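PDB 3URG: Alr1010 protein from Nostoc, which probably binds calcium ions, as a member of the CcbP family of cyanobacterial calcium-binding proteins. Local coordinates for residues 55-61 / 129-135; 21-27 / 138-144; 64-69 / 119-125. One frame throughout, in Å; residues are numbered along the deposited sequence.

Interaction 1 (55-61 / 129-135). With NA (sodium ion), chain C.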
loop_
_atom_site.group_PDB
_atom_site.type_symbol
_atom_site.label_atom_id
_atom_site.label_comp_id
_atom_site.label_asym_id
_atom_site.label_seq_id
_atom_site.Cartn_x
_atom_site.Cartn_y
_atom_site.Cartn_z
ATOM N N TYR A 55 5.363 -2.904 -8.547
ATOM C CA TYR A 55 4.742 -4.166 -8.160
ATOM C C TYR A 55 3.272 -3.938 -7.771
ATOM O O TYR A 55 2.376 -4.616 -8.269
ATOM C CB TYR A 55 5.520 -4.873 -7.043
ATOM C CG TYR A 55 4.784 -6.058 -6.430
ATOM C CD1 TYR A 55 4.742 -7.300 -7.067
ATOM C CD2 TYR A 55 4.142 -5.931 -5.206
ATOM C CE1 TYR A 55 4.074 -8.385 -6.492
ATOM C CE2 TYR A 55 3.477 -7.004 -4.627
ATOM C CZ TYR A 55 3.444 -8.220 -5.267
ATOM O OH TYR A 55 2.770 -9.261 -4.657
ATOM N N LEU A 56 3.028 -2.977 -6.910
ATOM C CA LEU A 56 1.700 -2.701 -6.437
ATOM C C LEU A 56 0.784 -2.232 -7.556
ATOM O O LEU A 56 -0.328 -2.676 -7.683
ATOM C CB LEU A 56 1.753 -1.686 -5.318
ATOM C CG LEU A 56 2.295 -2.157 -3.986
ATOM C CD1 LEU A 56 2.475 -1.068 -3.054
ATOM C CD2 LEU A 56 1.487 -3.211 -3.391
ATOM N N ASP A 57 1.310 -1.379 -8.398
ATOM C CA ASP A 57 0.576 -0.903 -9.555
ATOM C C ASP A 57 0.214 -2.051 -10.471
ATOM O O ASP A 57 -0.829 -2.031 -11.094
ATOM C CB ASP A 57 1.378 0.113 -10.356
ATOM C CG ASP A 57 0.500 0.938 -11.288
ATOM O OD1 ASP A 57 1.030 1.490 -12.278
ATOM O OD2 ASP A 57 -0.719 1.040 -11.029
ATOM N N ASP A 58 1.095 -3.035 -10.578
ATOM C CA ASP A 58 0.847 -4.185 -11.436
ATOM C C ASP A 58 -0.096 -5.217 -10.831
ATOM O O ASP A 58 -0.841 -5.870 -11.551
ATOM C CB ASP A 58 2.166 -4.874 -11.754
ATOM C CG ASP A 58 2.508 -4.799 -13.214
ATOM O OD1 ASP A 58 1.922 -5.586 -13.994
ATOM O OD2 ASP A 58 3.350 -3.948 -13.577
ATOM N N THR A 59 -0.049 -5.364 -9.511
ATOM C CA THR A 59 -0.675 -6.498 -8.840
ATOM C C THR A 59 -2.045 -6.175 -8.217
ATOM O O THR A 59 -2.927 -7.025 -8.183
ATOM C CB THR A 59 0.271 -7.062 -7.776
ATOM O OG1 THR A 59 1.585 -7.202 -8.345
ATOM C CG2 THR A 59 -0.218 -8.427 -7.250
ATOM N N LEU A 60 -2.215 -4.957 -7.714
ATOM C CA LEU A 60 -3.513 -4.534 -7.188
ATOM C C LEU A 60 -4.477 -4.432 -8.363
ATOM O O LEU A 60 -4.127 -3.890 -9.381
ATOM C CB LEU A 60 -3.390 -3.177 -6.496
ATOM C CG LEU A 60 -2.448 -3.107 -5.295
ATOM C CD1 LEU A 60 -2.330 -1.668 -4.766
ATOM C CD2 LEU A 60 -2.917 -4.058 -4.193
ATOM N N GLU A 61 -5.689 -4.954 -8.243
ATOM C CA GLU A 61 -6.640 -4.826 -9.348
ATOM C C GLU A 61 -7.582 -3.638 -9.171
ATOM O O GLU A 61 -8.567 -3.738 -8.461
ATOM C CB GLU A 61 -7.438 -6.119 -9.522
ATOM C CG GLU A 61 -6.635 -7.231 -10.187
ATOM C CD GLU A 61 -6.163 -6.850 -11.587
ATOM O OE1 GLU A 61 -6.946 -6.218 -12.336
ATOM O OE2 GLU A 61 -5.008 -7.181 -11.936
ATOM N N THR A 129 -5.012 -9.161 -5.179
ATOM C CA THR A 129 -5.008 -7.803 -4.629
ATOM C C THR A 129 -4.761 -7.903 -3.134
ATOM O O THR A 129 -3.908 -7.200 -2.571
ATOM C CB THR A 129 -6.367 -7.085 -4.887
ATOM O OG1 THR A 129 -6.529 -6.863 -6.289
ATOM C CG2 THR A 129 -6.434 -5.747 -4.173
ATOM N N GLN A 130 -5.524 -8.786 -2.492
ATOM C CA GLN A 130 -5.364 -9.028 -1.066
ATOM C C GLN A 130 -3.918 -9.418 -0.727
ATOM O O GLN A 130 -3.342 -8.933 0.247
ATOM C CB GLN A 130 -6.326 -10.129 -0.633
ATOM C CG GLN A 130 -5.989 -10.791 0.684
ATOM C CD GLN A 130 -6.556 -12.201 0.772
ATOM O OE1 GLN A 130 -7.679 -12.403 1.238
ATOM N NE2 GLN A 130 -5.779 -13.186 0.314
ATOM N N GLU A 131 -3.337 -10.312 -1.524
ATOM C CA GLU A 131 -1.960 -10.737 -1.291
ATOM C C GLU A 131 -0.960 -9.574 -1.348
ATOM O O GLU A 131 -0.103 -9.434 -0.465
ATOM C CB GLU A 131 -1.572 -11.820 -2.296
ATOM C CG GLU A 131 -0.167 -12.368 -2.101
ATOM C CD GLU A 131 0.129 -13.483 -3.073
ATOM O OE1 GLU A 131 0.694 -13.197 -4.148
ATOM O OE2 GLU A 131 -0.219 -14.644 -2.764
ATOM N N ALA A 132 -1.072 -8.743 -2.382
ATOM C CA ALA A 132 -0.153 -7.612 -2.553
ATOM C C ALA A 132 -0.287 -6.620 -1.403
ATOM O O ALA A 132 0.696 -6.098 -0.900
ATOM C CB ALA A 132 -0.392 -6.916 -3.884
ATOM N N ILE A 133 -1.511 -6.349 -0.981
ATOM C CA ILE A 133 -1.682 -5.487 0.182
ATOM C C ILE A 133 -1.044 -6.092 1.437
ATOM O O ILE A 133 -0.353 -5.394 2.185
ATOM C CB ILE A 133 -3.166 -5.178 0.447
ATOM C CG1 ILE A 133 -3.728 -4.310 -0.685
ATOM C CG2 ILE A 133 -3.313 -4.438 1.770
ATOM C CD1 ILE A 133 -5.243 -4.053 -0.558
ATOM N N ALA A 134 -1.287 -7.386 1.665
ATOM C CA ALA A 134 -0.677 -8.106 2.785
ATOM C C ALA A 134 0.859 -8.102 2.733
ATOM O O ALA A 134 1.522 -8.059 3.773
ATOM C CB ALA A 134 -1.195 -9.535 2.833
ATOM N N ASP A 135 1.422 -8.168 1.530
ATOM C CA ASP A 135 2.882 -8.156 1.381
ATOM C C ASP A 135 3.416 -6.805 1.845
ATOM O O ASP A 135 4.461 -6.711 2.511
ATOM C CB ASP A 135 3.283 -8.375 -0.080
ATOM C CG ASP A 135 3.207 -9.835 -0.517
ATOM O OD1 ASP A 135 3.207 -10.064 -1.744
ATOM O OD2 ASP A 135 3.150 -10.751 0.339
HETATM NA NA NA C . -3.266 -2.622 -11.450
HETATM O O HOH W 1 -2.673 -0.247 -12.912
HETATM O O HOH W 2 -2.781 -4.656 -13.237
HETATM O O HOH W 3 -5.809 -2.404 -12.482
#
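Leu60 and Ala132 meet where two antiparallel helices, 45-59 and 127-141, pack side by side; their segments here run at 162° with axes 9.7 Å apart. The methyl of Ala132 is central to the contact, pointing toward residues 55-61 and touched by CG2 of Thr59, CD2 of Leu60 and CE2 of Tyr55. The side chains of Leu60 and Ile133 cross at about a right angle, CD2 of the leucine lying 3.6 Å from CG1 of Ile133. Tyr55, its CG anti to the backbone N (chi1 169°), carries its ring past Ala132 and places OH 3.1 Å from OD1 of Asp135, a carboxylate already in salt bridges with Arg30 and Arg33; these two side chains also cross at about a right angle, ring and carboxylate planes 31° apart. Where helix 45-59 gives out, N of Glu61 donates to OG1 of Thr129 at 2.9 Å, and the same hydroxyl is hydrogen-bonded to Asp126. A valine at Thr129 would probably leave the Glu61 amide and Asp126 without their shared partner. The last turn of the helix and the residue after it also bind a sodium ion, together with three waters, through Asp57 O at 2.5 Å and Leu60 O at 2.6 Å.

Interaction 2 (21-27 / 138-144)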
loop_
_atom_site.group_PDB
_atom_site.type_symbol
_atom_site.label_atom_id
_atom_site.label_comp_id
_atom_site.label_asym_id
_atom_site.label_seq_id
_atom_site.Cartn_x
_atom_site.Cartn_y
_atom_site.Cartn_z
ATOM N N MET A 21 12.535 -2.057 14.608
ATOM C CA MET A 21 12.475 -3.501 14.809
ATOM C C MET A 21 11.275 -4.118 14.126
ATOM O O MET A 21 10.478 -3.416 13.496
ATOM C CB MET A 21 12.382 -3.810 16.297
ATOM C CG MET A 21 11.053 -3.392 16.893
ATOM S SD MET A 21 11.083 -3.360 18.692
ATOM C CE MET A 21 11.049 -5.116 19.062
ATOM N N ALA A 22 11.136 -5.434 14.290
ATOM C CA ALA A 22 10.049 -6.192 13.672
ATOM C C ALA A 22 8.956 -6.559 14.677
ATOM O O ALA A 22 9.248 -6.958 15.804
ATOM C CB ALA A 22 10.599 -7.455 13.006
ATOM N N SER A 23 7.697 -6.451 14.257
ATOM C CA SER A 23 6.574 -6.798 15.129
ATOM C C SER A 23 5.959 -8.142 14.750
ATOM O O SER A 23 5.093 -8.656 15.456
ATOM C CB SER A 23 5.503 -5.698 15.113
ATOM O OG SER A 23 4.724 -5.739 13.926
ATOM N N VAL A 24 6.408 -8.704 13.631
ATOM C CA VAL A 24 5.983 -10.039 13.223
ATOM C C VAL A 24 7.188 -10.893 12.850
ATOM O O VAL A 24 8.251 -10.374 12.495
ATOM C CB VAL A 24 4.990 -9.994 12.044
ATOM C CG1 VAL A 24 3.831 -9.059 12.364
ATOM C CG2 VAL A 24 5.693 -9.555 10.767
ATOM N N GLU A 25 7.030 -12.207 12.944
ATOM C CA GLU A 25 8.108 -13.118 12.586
ATOM C C GLU A 25 8.244 -13.178 11.072
ATOM O O GLU A 25 7.312 -12.841 10.340
ATOM C CB GLU A 25 7.835 -14.517 13.141
ATOM C CG GLU A 25 7.850 -14.601 14.664
ATOM C CD GLU A 25 9.246 -14.453 15.252
ATOM O OE1 GLU A 25 9.608 -15.269 16.127
ATOM O OE2 GLU A 25 9.982 -13.530 14.839
ATOM N N ARG A 26 9.409 -13.604 10.604
ATOM C CA ARG A 26 9.613 -13.795 9.177
ATOM C C ARG A 26 8.529 -14.695 8.599
ATOM O O ARG A 26 8.133 -15.691 9.220
ATOM C CB ARG A 26 10.993 -14.398 8.910
ATOM C CG ARG A 26 12.111 -13.368 8.884
ATOM C CD ARG A 26 13.465 -14.026 8.645
ATOM N NE ARG A 26 13.578 -14.580 7.294
ATOM C CZ ARG A 26 14.147 -13.945 6.273
ATOM N NH1 ARG A 26 14.638 -12.724 6.451
ATOM N NH2 ARG A 26 14.219 -14.517 5.076
ATOM N N ASP A 27 8.031 -14.322 7.424
ATOM C CA ASP A 27 7.160 -15.191 6.641
ATOM C C ASP A 27 7.916 -15.481 5.352
ATOM O O ASP A 27 8.034 -14.604 4.494
ATOM C CB ASP A 27 5.818 -14.505 6.337
ATOM C CG ASP A 27 4.877 -15.387 5.508
ATOM O OD1 ASP A 27 5.351 -16.136 4.634
ATOM O OD2 ASP A 27 3.657 -15.324 5.728
ATOM N N TYR A 138 3.128 -6.501 5.520
ATOM C CA TYR A 138 4.180 -7.323 6.102
ATOM C C TYR A 138 5.537 -6.611 6.096
ATOM O O TYR A 138 6.247 -6.599 7.098
ATOM C CB TYR A 138 4.276 -8.663 5.358
ATOM C CG TYR A 138 5.517 -9.462 5.711
ATOM C CD1 TYR A 138 6.631 -9.453 4.882
ATOM C CD2 TYR A 138 5.560 -10.250 6.862
ATOM C CE1 TYR A 138 7.779 -10.184 5.204
ATOM C CE2 TYR A 138 6.696 -10.990 7.183
ATOM C CZ TYR A 138 7.802 -10.948 6.354
ATOM O OH TYR A 138 8.933 -11.684 6.674
ATOM N N TRP A 139 5.896 -6.034 4.955
ATOM C CA TRP A 139 7.133 -5.270 4.823
ATOM C C TRP A 139 7.249 -4.207 5.927
ATOM O O TRP A 139 8.299 -4.062 6.564
ATOM C CB TRP A 139 7.173 -4.645 3.417
ATOM C CG TRP A 139 8.247 -3.619 3.144
ATOM C CD1 TRP A 139 8.179 -2.282 3.396
ATOM C CD2 TRP A 139 9.506 -3.841 2.493
ATOM N NE1 TRP A 139 9.333 -1.661 2.970
ATOM C CE2 TRP A 139 10.156 -2.598 2.406
ATOM C CE3 TRP A 139 10.154 -4.978 1.987
ATOM C CZ2 TRP A 139 11.425 -2.457 1.846
ATOM C CZ3 TRP A 139 11.406 -4.831 1.427
ATOM C CH2 TRP A 139 12.027 -3.585 1.361
ATOM N N LEU A 140 6.159 -3.483 6.171
ATOM C CA LEU A 140 6.161 -2.417 7.180
ATOM C C LEU A 140 6.262 -3.004 8.586
ATOM O O LEU A 140 7.043 -2.541 9.408
ATOM C CB LEU A 140 4.888 -1.580 7.059
ATOM C CG LEU A 140 4.821 -0.743 5.781
ATOM C CD1 LEU A 140 3.466 -0.069 5.633
ATOM C CD2 LEU A 140 5.939 0.285 5.780
ATOM N N ALA A 141 5.478 -4.044 8.838
ATOM C CA ALA A 141 5.497 -4.737 10.120
ATOM C C ALA A 141 6.901 -5.242 10.463
ATOM O O ALA A 141 7.289 -5.288 11.634
ATOM C CB ALA A 141 4.516 -5.895 10.094
ATOM N N ARG A 142 7.665 -5.631 9.447
ATOM C CA ARG A 142 8.995 -6.168 9.700
ATOM C C ARG A 142 9.967 -5.036 10.006
ATOM O O ARG A 142 11.093 -5.268 10.457
ATOM C CB ARG A 142 9.496 -7.015 8.510
ATOM C CG ARG A 142 8.860 -8.397 8.403
ATOM C CD ARG A 142 9.366 -9.330 9.498
ATOM N NE ARG A 142 10.804 -9.542 9.370
ATOM C CZ ARG A 142 11.554 -10.131 10.289
ATOM N NH1 ARG A 142 10.999 -10.576 11.412
ATOM N NH2 ARG A 142 12.859 -10.270 10.083
ATOM N N GLY A 143 9.536 -3.806 9.774
ATOM C CA GLY A 143 10.405 -2.671 10.017
ATOM C C GLY A 143 11.321 -2.375 8.845
ATOM O O GLY A 143 12.281 -1.623 8.978
ATOM N N TYR A 144 11.036 -2.963 7.689
ATOM C CA TYR A 144 11.855 -2.704 6.511
ATOM C C TYR A 144 11.578 -1.298 5.995
ATOM O O TYR A 144 10.461 -0.810 6.087
ATOM C CB TYR A 144 11.570 -3.718 5.393
ATOM C CG TYR A 144 11.806 -5.168 5.776
ATOM C CD1 TYR A 144 12.732 -5.509 6.754
ATOM C CD2 TYR A 144 11.110 -6.195 5.146
ATOM C CE1 TYR A 144 12.949 -6.828 7.105
ATOM C CE2 TYR A 144 11.318 -7.521 5.495
ATOM C CZ TYR A 144 12.240 -7.827 6.474
ATOM O OH TYR A 144 12.457 -9.142 6.823
#
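Arg142 and Val24 join the N-terminal arm, residues 21-27, to the C-terminal end of helix 127-141, which finishes in a Schellman motif with Gly143 at positive phi. Hydrogen bonds fix the arm at three levels. The amide of Ser23 donates almost straight (172°) to the carbonyl O of Ala141 in the last turn, 2.9 Å from N to O. Further along the arm, NH1 of Arg142 reaches Val24 O at 3.0 Å, a bond lying both in the carbonyl plane and in that of the guanidinium. At the far end the amide of Asp27 donates to the hydroxyl of Tyr138, N to OH 2.9 Å; Asp27 is itself the N-cap of helix 28-39, and the hydroxyl is also hydrogen-bonded to Glu31.

Packing round the flat groups forms a second class. Arg142 is bent at chi2 and chi3 (-72° and -62°), which turns its guanidinium back to the arm, between the methyl of Ala22 on one face and CG of Arg26 on the opposite one. The two guanidinium planes stand nearly perpendicular, and Arg26 has its own salt bridge to Glu28. CG2 of Val24 fills the corner between CB of Ala141, CD of Arg142 and the Tyr138 ring, while Glu25 O lies at the edge of that ring, in its plane.

Close backbone approach is the third class. CA of Gly143 comes within 3.6 Å of Met21 O, where a side chain would collide with that oxygen.

A last group lies within 138-144, where Tyr144 helps to hold the guanidinium in its rotation: its ring carries CB of Arg142 over one face, and OH of Tyr144, also bonded to Glu31, accepts from NE of Arg142 at 3.1 Å.

Interaction 3 (64-69 / 119-125)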
loop_
_atom_site.group_PDB
_atom_site.type_symbol
_atom_site.label_atom_id
_atom_site.label_comp_id
_atom_site.label_asym_id
_atom_site.label_seq_id
_atom_site.Cartn_x
_atom_site.Cartn_y
_atom_site.Cartn_z
ATOM N N PHE A 64 -11.010 -0.897 -6.673
ATOM C CA PHE A 64 -11.631 -1.771 -5.691
ATOM C C PHE A 64 -12.118 -0.917 -4.532
ATOM O O PHE A 64 -11.742 0.249 -4.407
ATOM C CB PHE A 64 -10.681 -2.903 -5.234
ATOM C CG PHE A 64 -9.423 -2.423 -4.539
ATOM C CD1 PHE A 64 -9.406 -2.213 -3.168
ATOM C CD2 PHE A 64 -8.253 -2.221 -5.258
ATOM C CE1 PHE A 64 -8.247 -1.784 -2.527
ATOM C CE2 PHE A 64 -7.095 -1.801 -4.630
ATOM C CZ PHE A 64 -7.092 -1.579 -3.262
ATOM N N MET A 65 -12.971 -1.475 -3.694
ATOM C CA MET A 65 -13.453 -0.693 -2.568
ATOM C C MET A 65 -12.703 -0.986 -1.278
ATOM O O MET A 65 -12.228 -2.097 -1.056
ATOM C CB MET A 65 -14.950 -0.875 -2.407
ATOM C CG MET A 65 -15.712 -0.046 -3.418
ATOM S SD MET A 65 -17.397 -0.556 -3.517
ATOM C CE MET A 65 -17.188 -2.322 -3.741
ATOM N N GLY A 66 -12.593 0.029 -0.433
ATOM C CA GLY A 66 -11.924 -0.133 0.838
ATOM C C GLY A 66 -12.429 0.825 1.894
ATOM O O GLY A 66 -13.104 1.811 1.581
ATOM N N LYS A 67 -12.121 0.511 3.151
ATOM C CA LYS A 67 -12.366 1.421 4.262
ATOM C C LYS A 67 -11.066 2.161 4.504
ATOM O O LYS A 67 -10.038 1.539 4.785
ATOM C CB LYS A 67 -12.732 0.644 5.529
ATOM C CG LYS A 67 -13.999 -0.188 5.459
ATOM C CD LYS A 67 -14.332 -0.732 6.843
ATOM C CE LYS A 67 -14.742 -2.197 6.801
ATOM N NZ LYS A 67 -16.079 -2.401 6.178
ATOM N N TRP A 68 -11.113 3.485 4.387
ATOM C CA TRP A 68 -9.948 4.321 4.625
ATOM C C TRP A 68 -10.026 4.989 5.994
ATOM O O TRP A 68 -10.990 5.690 6.301
ATOM C CB TRP A 68 -9.837 5.383 3.534
ATOM C CG TRP A 68 -8.734 6.390 3.716
ATOM C CD1 TRP A 68 -7.505 6.190 4.303
ATOM C CD2 TRP A 68 -8.742 7.748 3.264
ATOM N NE1 TRP A 68 -6.768 7.351 4.258
ATOM C CE2 TRP A 68 -7.501 8.319 3.617
ATOM C CE3 TRP A 68 -9.684 8.543 2.590
ATOM C CZ2 TRP A 68 -7.173 9.637 3.322
ATOM C CZ3 TRP A 68 -9.356 9.851 2.302
ATOM C CH2 TRP A 68 -8.119 10.389 2.675
ATOM N N LYS A 69 -9.011 4.764 6.823
ATOM C CA LYS A 69 -8.942 5.469 8.093
ATOM C C LYS A 69 -8.262 6.803 7.876
ATOM O O LYS A 69 -7.031 6.890 7.828
ATOM C CB LYS A 69 -8.255 4.623 9.164
ATOM C CG LYS A 69 -9.261 3.817 9.946
ATOM C CD LYS A 69 -8.625 2.727 10.771
ATOM C CE LYS A 69 -9.674 1.990 11.596
ATOM N NZ LYS A 69 -9.067 0.881 12.384
ATOM N N ASP A 119 -3.298 2.493 5.339
ATOM C CA ASP A 119 -4.533 2.934 6.011
ATOM C C ASP A 119 -5.813 2.434 5.334
ATOM O O ASP A 119 -6.928 2.858 5.686
ATOM C CB ASP A 119 -4.584 4.457 6.093
ATOM C CG ASP A 119 -3.630 5.025 7.134
ATOM O OD1 ASP A 119 -3.355 4.322 8.124
ATOM O OD2 ASP A 119 -3.187 6.186 6.968
ATOM N N ILE A 120 -5.653 1.522 4.382
ATOM C CA ILE A 120 -6.775 0.999 3.614
ATOM C C ILE A 120 -7.073 -0.453 3.983
ATOM O O ILE A 120 -6.191 -1.311 3.951
ATOM C CB ILE A 120 -6.496 1.032 2.102
ATOM C CG1 ILE A 120 -6.310 2.460 1.602
ATOM C CG2 ILE A 120 -7.623 0.302 1.331
ATOM C CD1 ILE A 120 -7.533 3.322 1.762
ATOM N N GLU A 121 -8.329 -0.729 4.302
ATOM C CA GLU A 121 -8.767 -2.096 4.527
ATOM C C GLU A 121 -9.654 -2.466 3.338
ATOM O O GLU A 121 -10.763 -1.958 3.212
ATOM C CB GLU A 121 -9.548 -2.179 5.842
ATOM C CG GLU A 121 -9.785 -3.590 6.350
ATOM C CD GLU A 121 -10.656 -3.626 7.604
ATOM O OE1 GLU A 121 -11.783 -3.075 7.577
ATOM O OE2 GLU A 121 -10.213 -4.214 8.615
ATOM N N ALA A 122 -9.151 -3.322 2.455
ATOM C CA ALA A 122 -9.859 -3.690 1.233
ATOM C C ALA A 122 -11.118 -4.503 1.520
ATOM O O ALA A 122 -11.154 -5.304 2.451
ATOM C CB ALA A 122 -8.944 -4.452 0.311
ATOM N N ILE A 123 -12.146 -4.307 0.704
ATOM C CA ILE A 123 -13.418 -5.013 0.894
ATOM C C ILE A 123 -13.682 -6.028 -0.213
ATOM O O ILE A 123 -13.767 -5.672 -1.386
ATOM C CB ILE A 123 -14.593 -4.020 0.984
ATOM C CG1 ILE A 123 -14.335 -3.010 2.102
ATOM C CG2 ILE A 123 -15.909 -4.761 1.242
ATOM C CD1 ILE A 123 -15.319 -1.880 2.111
ATOM N N ASP A 124 -13.768 -7.300 0.174
ATOM C CA ASP A 124 -14.047 -8.399 -0.751
ATOM C C ASP A 124 -13.275 -8.370 -2.061
ATOM O O ASP A 124 -13.855 -8.591 -3.122
ATOM C CB ASP A 124 -15.540 -8.455 -1.072
ATOM C CG ASP A 124 -16.323 -9.198 -0.028
ATOM O OD1 ASP A 124 -16.263 -8.794 1.150
ATOM O OD2 ASP A 124 -16.996 -10.191 -0.389
ATOM N N VAL A 125 -11.974 -8.121 -1.998
ATOM C CA VAL A 125 -11.170 -8.101 -3.222
ATOM C C VAL A 125 -10.670 -9.485 -3.646
ATOM O O VAL A 125 -10.716 -10.442 -2.868
ATOM C CB VAL A 125 -9.966 -7.162 -3.092
ATOM C CG1 VAL A 125 -10.438 -5.723 -2.983
ATOM C CG2 VAL A 125 -9.121 -7.549 -1.892
HETATM O O HOH W 4 -13.894 -4.170 -3.922
HETATM O O HOH W 5 -3.908 7.761 4.710
HETATM O O HOH W 6 -4.949 9.029 7.703
#
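Lys67 and Glu121 face each other as a hydrogen-bonded pair and satisfy one another's backbone twice: Lys67 N gives to Glu121 O at 2.8 Å, and Glu121 N returns to Lys67 O at 2.9 Å. To one side of this pair the amide of Ile123 donates to Met65 O; to the other, Lys69 N reaches Asp119 O at 3.0 Å. Water takes over where direct pairing stops, one molecule accepting from Met65 N and donating to Ile123 O. A second, in the plane of the indole, accepts from NE1 of Trp68 at 2.9 Å and donates to OD2 of Asp119.

This ladder adds the short strand 120-122 as an edge of the five-stranded antiparallel sheet, next to strand 64-72, whose other side is bonded to strand 77-86. Gly66 opposes Ala122 at a CA to CA distance of 4.1 Å, and a side chain on the glycine would run into CG2 of Ile120.

Ile120 and Trp68 point to the same face. With CG anti to its N (chi1 175°), Trp68 sets its indole beside CD1 of Ile120, which lies 3.6 Å from CB of Trp68. Phe64 packs CB against CG1 of Val125, while the edge of its ring meets CG2 of Ile120. On the other face Lys67 and Glu121 lie side by side, pointing the same way, CE of Lys67 3.2 Å from OE1 of Glu121, although NZ stays beyond salt-bridge distance.

Overall arrangement
From the N terminus, the arm 21-27 opens the outermost loop, which interaction 2 closes only when the chain returns at the end of helix 127-141. Inside it, helix 45-59 begins the loop closed by interaction 1, and strand 64-72 begins the innermost, closed by interaction 3 at strand 120-122; the three are nested and none cross. Interactions 1 and 2 share helix 127-141, their centres about 17 Å apart. Interactions 1 and 3 touch directly: CD1 of Ile133 lies 3.8 Å from CB of Ala122, and Thr129 packs on Phe64, which sets helix 127-141 against the sheet. Interactions 2 and 3 do not touch, their nearest atoms being about 7 Å apart.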